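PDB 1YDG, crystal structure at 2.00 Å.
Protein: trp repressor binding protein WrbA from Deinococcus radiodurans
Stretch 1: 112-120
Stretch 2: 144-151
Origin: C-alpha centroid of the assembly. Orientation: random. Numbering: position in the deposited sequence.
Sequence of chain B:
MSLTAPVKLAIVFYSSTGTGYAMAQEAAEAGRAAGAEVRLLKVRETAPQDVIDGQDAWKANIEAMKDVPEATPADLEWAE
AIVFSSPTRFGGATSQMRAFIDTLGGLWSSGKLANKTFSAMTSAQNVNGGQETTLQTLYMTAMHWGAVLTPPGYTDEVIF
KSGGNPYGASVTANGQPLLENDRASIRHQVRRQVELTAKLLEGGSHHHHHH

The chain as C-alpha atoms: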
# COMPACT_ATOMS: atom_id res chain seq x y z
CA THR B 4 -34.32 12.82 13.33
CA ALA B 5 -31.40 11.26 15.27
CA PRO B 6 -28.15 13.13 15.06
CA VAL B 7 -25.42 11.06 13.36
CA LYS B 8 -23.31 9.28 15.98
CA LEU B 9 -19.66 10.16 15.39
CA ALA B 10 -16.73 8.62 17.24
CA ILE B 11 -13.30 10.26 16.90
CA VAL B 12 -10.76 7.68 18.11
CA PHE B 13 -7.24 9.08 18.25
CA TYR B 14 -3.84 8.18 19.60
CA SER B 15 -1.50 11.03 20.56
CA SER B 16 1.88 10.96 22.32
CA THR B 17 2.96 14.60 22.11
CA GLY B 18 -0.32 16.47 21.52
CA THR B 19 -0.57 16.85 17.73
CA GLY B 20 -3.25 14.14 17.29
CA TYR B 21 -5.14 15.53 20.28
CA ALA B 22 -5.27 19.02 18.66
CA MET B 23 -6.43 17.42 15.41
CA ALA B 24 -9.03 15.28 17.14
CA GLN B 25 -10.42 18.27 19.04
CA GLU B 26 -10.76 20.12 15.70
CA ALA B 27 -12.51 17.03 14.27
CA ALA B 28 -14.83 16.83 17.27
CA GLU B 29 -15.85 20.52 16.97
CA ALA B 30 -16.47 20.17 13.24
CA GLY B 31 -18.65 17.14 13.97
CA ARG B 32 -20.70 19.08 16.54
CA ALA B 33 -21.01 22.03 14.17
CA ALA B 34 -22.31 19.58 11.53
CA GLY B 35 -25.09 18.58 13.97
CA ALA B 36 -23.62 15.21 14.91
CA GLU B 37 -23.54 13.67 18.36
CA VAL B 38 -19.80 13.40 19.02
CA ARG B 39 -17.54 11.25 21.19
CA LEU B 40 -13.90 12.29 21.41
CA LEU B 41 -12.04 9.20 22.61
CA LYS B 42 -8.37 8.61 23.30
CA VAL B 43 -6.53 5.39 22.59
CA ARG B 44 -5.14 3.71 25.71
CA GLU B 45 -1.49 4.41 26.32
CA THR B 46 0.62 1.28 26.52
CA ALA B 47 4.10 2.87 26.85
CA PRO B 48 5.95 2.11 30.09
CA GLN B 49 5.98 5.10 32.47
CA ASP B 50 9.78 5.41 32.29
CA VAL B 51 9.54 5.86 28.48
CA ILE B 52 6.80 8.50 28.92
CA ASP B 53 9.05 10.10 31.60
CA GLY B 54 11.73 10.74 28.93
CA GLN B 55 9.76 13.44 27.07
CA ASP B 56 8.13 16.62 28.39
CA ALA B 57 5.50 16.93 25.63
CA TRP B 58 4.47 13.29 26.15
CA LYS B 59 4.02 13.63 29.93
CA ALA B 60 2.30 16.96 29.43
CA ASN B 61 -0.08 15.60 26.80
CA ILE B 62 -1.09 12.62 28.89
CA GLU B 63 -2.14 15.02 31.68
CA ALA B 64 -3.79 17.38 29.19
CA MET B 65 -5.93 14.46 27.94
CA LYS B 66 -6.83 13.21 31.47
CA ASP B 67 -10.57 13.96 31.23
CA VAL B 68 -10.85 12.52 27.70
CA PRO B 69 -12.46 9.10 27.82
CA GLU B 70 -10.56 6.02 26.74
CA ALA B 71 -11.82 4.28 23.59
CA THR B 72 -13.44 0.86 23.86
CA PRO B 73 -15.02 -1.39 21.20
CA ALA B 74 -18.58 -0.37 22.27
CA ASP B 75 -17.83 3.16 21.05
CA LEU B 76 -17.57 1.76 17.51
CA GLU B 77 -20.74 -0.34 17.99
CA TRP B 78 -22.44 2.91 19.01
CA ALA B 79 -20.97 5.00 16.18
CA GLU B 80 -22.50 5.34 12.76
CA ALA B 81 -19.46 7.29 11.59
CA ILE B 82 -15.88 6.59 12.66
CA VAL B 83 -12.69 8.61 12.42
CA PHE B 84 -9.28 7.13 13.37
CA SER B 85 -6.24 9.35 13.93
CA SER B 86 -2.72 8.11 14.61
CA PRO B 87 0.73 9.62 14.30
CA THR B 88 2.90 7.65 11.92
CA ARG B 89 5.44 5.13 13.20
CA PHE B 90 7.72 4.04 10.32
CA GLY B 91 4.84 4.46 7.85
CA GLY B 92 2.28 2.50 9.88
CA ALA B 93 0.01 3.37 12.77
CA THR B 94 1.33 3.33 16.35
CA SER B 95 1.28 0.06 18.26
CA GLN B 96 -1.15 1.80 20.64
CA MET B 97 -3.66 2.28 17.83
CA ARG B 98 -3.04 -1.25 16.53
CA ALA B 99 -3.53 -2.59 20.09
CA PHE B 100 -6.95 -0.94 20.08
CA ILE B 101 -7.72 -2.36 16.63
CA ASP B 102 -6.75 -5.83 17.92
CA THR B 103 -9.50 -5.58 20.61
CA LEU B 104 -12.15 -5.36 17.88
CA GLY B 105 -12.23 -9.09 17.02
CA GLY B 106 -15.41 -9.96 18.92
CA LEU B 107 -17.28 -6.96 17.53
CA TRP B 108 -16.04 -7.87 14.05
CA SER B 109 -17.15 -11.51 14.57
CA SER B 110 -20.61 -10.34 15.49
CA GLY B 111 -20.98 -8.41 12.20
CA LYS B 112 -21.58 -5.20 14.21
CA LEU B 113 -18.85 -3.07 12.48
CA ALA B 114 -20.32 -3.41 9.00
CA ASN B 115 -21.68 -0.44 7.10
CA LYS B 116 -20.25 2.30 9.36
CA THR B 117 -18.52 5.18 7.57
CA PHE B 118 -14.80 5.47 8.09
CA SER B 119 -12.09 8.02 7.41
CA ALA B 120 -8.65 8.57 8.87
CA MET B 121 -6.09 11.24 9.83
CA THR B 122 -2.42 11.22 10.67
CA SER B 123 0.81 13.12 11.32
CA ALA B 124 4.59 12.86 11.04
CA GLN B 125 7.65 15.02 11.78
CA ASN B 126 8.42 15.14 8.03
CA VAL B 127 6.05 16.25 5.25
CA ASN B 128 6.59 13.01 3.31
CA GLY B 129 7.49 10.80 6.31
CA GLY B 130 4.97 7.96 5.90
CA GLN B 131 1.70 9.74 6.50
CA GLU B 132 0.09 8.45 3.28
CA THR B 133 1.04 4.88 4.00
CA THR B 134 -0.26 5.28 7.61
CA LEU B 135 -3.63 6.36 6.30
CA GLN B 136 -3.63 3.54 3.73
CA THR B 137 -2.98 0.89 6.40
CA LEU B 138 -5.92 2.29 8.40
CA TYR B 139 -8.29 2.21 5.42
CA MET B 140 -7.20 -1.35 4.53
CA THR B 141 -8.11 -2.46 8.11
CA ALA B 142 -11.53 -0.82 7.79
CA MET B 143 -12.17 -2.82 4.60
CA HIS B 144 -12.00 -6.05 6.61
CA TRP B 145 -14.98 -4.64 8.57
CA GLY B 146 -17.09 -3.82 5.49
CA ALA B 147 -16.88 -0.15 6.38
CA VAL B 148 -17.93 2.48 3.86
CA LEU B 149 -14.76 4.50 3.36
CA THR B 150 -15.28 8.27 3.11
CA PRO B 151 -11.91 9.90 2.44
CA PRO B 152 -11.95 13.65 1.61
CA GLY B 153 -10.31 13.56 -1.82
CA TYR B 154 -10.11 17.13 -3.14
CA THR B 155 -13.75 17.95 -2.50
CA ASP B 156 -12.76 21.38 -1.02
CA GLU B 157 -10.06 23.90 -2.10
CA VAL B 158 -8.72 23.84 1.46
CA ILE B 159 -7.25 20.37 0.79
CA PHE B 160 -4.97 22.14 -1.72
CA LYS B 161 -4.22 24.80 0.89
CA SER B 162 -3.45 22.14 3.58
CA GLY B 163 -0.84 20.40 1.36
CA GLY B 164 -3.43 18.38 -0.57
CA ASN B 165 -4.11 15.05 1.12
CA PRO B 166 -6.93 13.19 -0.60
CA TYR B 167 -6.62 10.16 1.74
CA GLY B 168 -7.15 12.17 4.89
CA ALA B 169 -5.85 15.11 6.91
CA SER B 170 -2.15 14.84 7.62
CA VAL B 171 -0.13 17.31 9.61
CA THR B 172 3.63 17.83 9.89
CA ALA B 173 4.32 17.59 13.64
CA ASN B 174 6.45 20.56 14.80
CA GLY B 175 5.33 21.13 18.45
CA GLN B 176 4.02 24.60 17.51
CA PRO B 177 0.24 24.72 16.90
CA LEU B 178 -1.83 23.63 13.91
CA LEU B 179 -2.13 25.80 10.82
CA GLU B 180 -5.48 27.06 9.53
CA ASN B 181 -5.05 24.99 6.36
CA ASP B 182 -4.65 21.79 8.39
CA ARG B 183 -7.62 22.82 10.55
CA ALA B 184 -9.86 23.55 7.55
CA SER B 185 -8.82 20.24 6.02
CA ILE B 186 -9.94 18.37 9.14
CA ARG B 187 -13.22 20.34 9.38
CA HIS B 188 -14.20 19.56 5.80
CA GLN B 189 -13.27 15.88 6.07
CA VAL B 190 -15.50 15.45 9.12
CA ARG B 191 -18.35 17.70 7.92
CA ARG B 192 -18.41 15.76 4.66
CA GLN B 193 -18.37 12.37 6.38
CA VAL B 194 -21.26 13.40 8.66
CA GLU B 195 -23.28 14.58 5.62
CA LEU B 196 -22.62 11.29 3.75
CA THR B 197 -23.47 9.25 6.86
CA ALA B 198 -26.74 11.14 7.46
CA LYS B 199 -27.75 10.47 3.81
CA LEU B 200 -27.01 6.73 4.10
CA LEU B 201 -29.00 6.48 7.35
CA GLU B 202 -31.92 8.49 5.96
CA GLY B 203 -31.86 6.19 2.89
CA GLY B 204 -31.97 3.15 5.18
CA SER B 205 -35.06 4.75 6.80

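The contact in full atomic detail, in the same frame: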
# COMPACT_ATOMS: atom_id res chain seq x y z
N LYS B 112 -21.10 -6.51 13.74
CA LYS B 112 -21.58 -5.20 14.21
C LYS B 112 -20.69 -3.99 13.84
O LYS B 112 -20.94 -2.89 14.35
CB LYS B 112 -21.78 -5.21 15.73
CG LYS B 112 -23.06 -5.87 16.19
CD LYS B 112 -23.26 -5.65 17.68
CE LYS B 112 -24.47 -6.43 18.23
NZ LYS B 112 -24.55 -6.36 19.73
N LEU B 113 -19.66 -4.19 13.01
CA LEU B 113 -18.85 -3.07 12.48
C LEU B 113 -19.25 -2.69 11.07
O LEU B 113 -18.89 -1.61 10.59
CB LEU B 113 -17.36 -3.40 12.52
CG LEU B 113 -16.62 -3.33 13.85
CD1 LEU B 113 -15.20 -3.81 13.69
CD2 LEU B 113 -16.63 -1.94 14.44
N ALA B 114 -20.00 -3.57 10.40
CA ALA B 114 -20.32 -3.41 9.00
C ALA B 114 -21.13 -2.15 8.75
O ALA B 114 -21.93 -1.73 9.59
CB ALA B 114 -21.08 -4.60 8.49
N ASN B 115 -20.88 -1.55 7.59
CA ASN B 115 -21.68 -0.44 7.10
C ASN B 115 -21.49 0.90 7.83
O ASN B 115 -22.20 1.84 7.54
CB ASN B 115 -23.16 -0.83 7.05
CG ASN B 115 -23.39 -2.10 6.25
OD1 ASN B 115 -22.79 -2.29 5.19
ND2 ASN B 115 -24.24 -2.99 6.75
N LYS B 116 -20.52 1.02 8.72
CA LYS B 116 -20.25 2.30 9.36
C LYS B 116 -19.32 3.08 8.43
O LYS B 116 -18.51 2.48 7.74
CB LYS B 116 -19.63 2.10 10.73
CG LYS B 116 -20.56 1.46 11.73
CD LYS B 116 -19.82 0.87 12.90
CE LYS B 116 -20.76 -0.01 13.75
NZ LYS B 116 -21.89 0.75 14.40
N THR B 117 -19.46 4.39 8.37
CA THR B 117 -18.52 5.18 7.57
C THR B 117 -17.22 5.32 8.33
O THR B 117 -17.20 5.28 9.56
CB THR B 117 -19.04 6.54 7.17
OG1 THR B 117 -19.30 7.31 8.33
CG2 THR B 117 -20.32 6.41 6.33
N PHE B 118 -16.14 5.46 7.58
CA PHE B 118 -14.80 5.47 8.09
C PHE B 118 -13.92 6.41 7.30
O PHE B 118 -13.87 6.33 6.07
CB PHE B 118 -14.18 4.10 7.99
CG PHE B 118 -12.82 4.02 8.61
CD1 PHE B 118 -12.69 3.78 9.98
CD2 PHE B 118 -11.67 4.23 7.86
CE1 PHE B 118 -11.43 3.71 10.57
CE2 PHE B 118 -10.41 4.16 8.44
CZ PHE B 118 -10.29 3.91 9.81
N SER B 119 -13.20 7.28 8.01
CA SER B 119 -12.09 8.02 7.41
C SER B 119 -10.98 8.13 8.45
O SER B 119 -11.16 7.75 9.61
CB SER B 119 -12.54 9.40 6.93
OG SER B 119 -12.57 10.33 7.98
N ALA B 120 -9.81 8.60 8.02
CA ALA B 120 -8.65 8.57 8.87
C ALA B 120 -7.79 9.83 8.74
O ALA B 120 -7.89 10.55 7.75
CB ALA B 120 -7.82 7.32 8.57
N HIS B 144 -11.71 -4.76 5.99
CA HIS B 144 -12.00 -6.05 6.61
C HIS B 144 -13.33 -6.04 7.37
O HIS B 144 -13.99 -7.07 7.48
CB HIS B 144 -10.84 -6.48 7.52
CG HIS B 144 -9.63 -6.95 6.78
ND1 HIS B 144 -9.20 -8.26 6.81
CD2 HIS B 144 -8.76 -6.28 5.99
CE1 HIS B 144 -8.11 -8.37 6.08
NE2 HIS B 144 -7.82 -7.19 5.56
N TRP B 145 -13.74 -4.85 7.83
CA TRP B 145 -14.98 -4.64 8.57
C TRP B 145 -16.20 -4.39 7.69
O TRP B 145 -17.30 -4.30 8.21
CB TRP B 145 -14.89 -3.42 9.50
CG TRP B 145 -13.66 -3.32 10.35
CD1 TRP B 145 -12.81 -4.33 10.69
CD2 TRP B 145 -13.19 -2.15 11.02
NE1 TRP B 145 -11.82 -3.85 11.50
CE2 TRP B 145 -12.03 -2.52 11.73
CE3 TRP B 145 -13.64 -0.82 11.08
CZ2 TRP B 145 -11.29 -1.60 12.48
CZ3 TRP B 145 -12.91 0.10 11.84
CH2 TRP B 145 -11.74 -0.29 12.52
N GLY B 146 -16.01 -4.24 6.38
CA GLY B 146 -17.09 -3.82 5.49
C GLY B 146 -17.54 -2.40 5.79
O GLY B 146 -18.72 -2.06 5.65
N ALA B 147 -16.61 -1.56 6.21
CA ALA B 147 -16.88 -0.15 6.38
C ALA B 147 -17.09 0.49 5.01
O ALA B 147 -16.67 -0.04 3.98
CB ALA B 147 -15.73 0.52 7.11
N VAL B 148 -17.78 1.63 5.02
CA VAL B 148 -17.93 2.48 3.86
C VAL B 148 -16.92 3.60 4.02
O VAL B 148 -17.04 4.43 4.92
CB VAL B 148 -19.36 3.03 3.84
CG1 VAL B 148 -19.58 4.04 2.69
CG2 VAL B 148 -20.33 1.88 3.76
N LEU B 149 -15.88 3.61 3.17
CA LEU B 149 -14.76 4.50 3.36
C LEU B 149 -15.07 5.85 2.76
O LEU B 149 -15.47 5.92 1.61
CB LEU B 149 -13.48 3.91 2.78
CG LEU B 149 -13.19 2.45 3.16
CD1 LEU B 149 -11.83 2.05 2.73
CD2 LEU B 149 -13.35 2.23 4.64
N THR B 150 -14.93 6.92 3.55
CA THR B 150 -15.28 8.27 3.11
C THR B 150 -14.10 9.25 3.17
O THR B 150 -14.16 10.27 3.86
CB THR B 150 -16.44 8.88 3.91
OG1 THR B 150 -16.06 9.03 5.28
CG2 THR B 150 -17.69 8.03 3.77
N PRO B 151 -13.04 8.98 2.40
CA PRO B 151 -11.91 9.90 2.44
C PRO B 151 -12.29 11.25 1.78
O PRO B 151 -13.22 11.29 0.98
CB PRO B 151 -10.85 9.14 1.65
CG PRO B 151 -11.62 8.41 0.63
CD PRO B 151 -12.84 7.91 1.41

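The two stretches run side by side in the same direction, and backbone hydrogen bonding sets their register. Four bonds connect them. The first lies ahead of the strands, where Asn-115 N donates to Gly-146 O at 2.9 Å. Val-148 N then donates to Lys-116 O at 2.9 Å, Phe-118 N to Val-148 O at 3.0 Å, and Thr-150 N to Phe-118 O at 2.8 Å. The last three form the ladder of a short parallel sheet: Val-148 uses both its N and its O to grip the residues flanking Thr-117, and Phe-118 does the same with the residues flanking Leu-149. The bond from Phe-118 is the most bent, at 138°, whereas that from Thr-150 is nearly straight at 172°.

Close CA-to-carbonyl contacts supplement this ladder, because a polarized CA-H can approach an oxygen that already accepts an N-H. Thr-117 CA lies 3.1 Å from Val-148 O, and Leu-149 CA lies 3.4 Å from Phe-118 O. Farther back, Ala-114 CA sits 3.2 Å from Trp-145 O, extending the backbone contact to where both chains are still turning.

Those turns immediately precede the paired strands, and each contains a residue with positive phi. Leu-113 to Lys-116 form a type II beta turn in which Asn-115, at phi 72°, takes the third position; asparagine tolerates this conformation better than most residues. Its CA-to-CB bond points away from the other stretch, and its OD1 is hydrogen-bonded elsewhere in the structure. In stretch 2, Gly-146 ends a helix in a Schellman motif with phi 66°, a value that by itself favours glycine. A CB here would point toward stretch 1, about 4.0 Å from Ala-114 CB, so the backbone conformation is the clearer reason for glycine than any lack of room.

Side chains alternate across the sheet. On one face are Thr-117 and Val-148, beta-branched residues well suited to extended backbone; Thr-117 CG2 comes within 4.3 Å of Val-148 CB. The methyl group of Thr-150 joins this contact, its CG2 lying 4.0 Å from Thr-117 CB. Thr-117 OG1 is satisfied by a hydrogen bond elsewhere, leaving the carbon atoms to pack here.

The other face carries Phe-118 and Leu-149. Phe-118 CB meets Leu-149 CD2 at 3.9 Å and Ala-147 CB at 4.0 Å; the small alanine packs closely against the base of the phenylalanine side chain. Farther out, Phe-118 CE1 approaches Trp-145 CZ3 at 4.1 Å. The Phe-118 ring and the six-membered ring of Trp-145 have planes at 88° and centroids 5.8 Å apart, an oblique arrangement.

Trp-145 also receives Leu-113, whose CD1 lies 3.7 Å from Trp-145 CG and almost directly above the centroid of the five-membered ring, 9° off its normal. This CH-pi contact suits both partners: the indole offers a broad, electron-rich face, and leucine supplies a methyl group to cover it. Trp-145 thus links the turn residue Leu-113 to the strand residue Phe-118 in one buried apolar cluster.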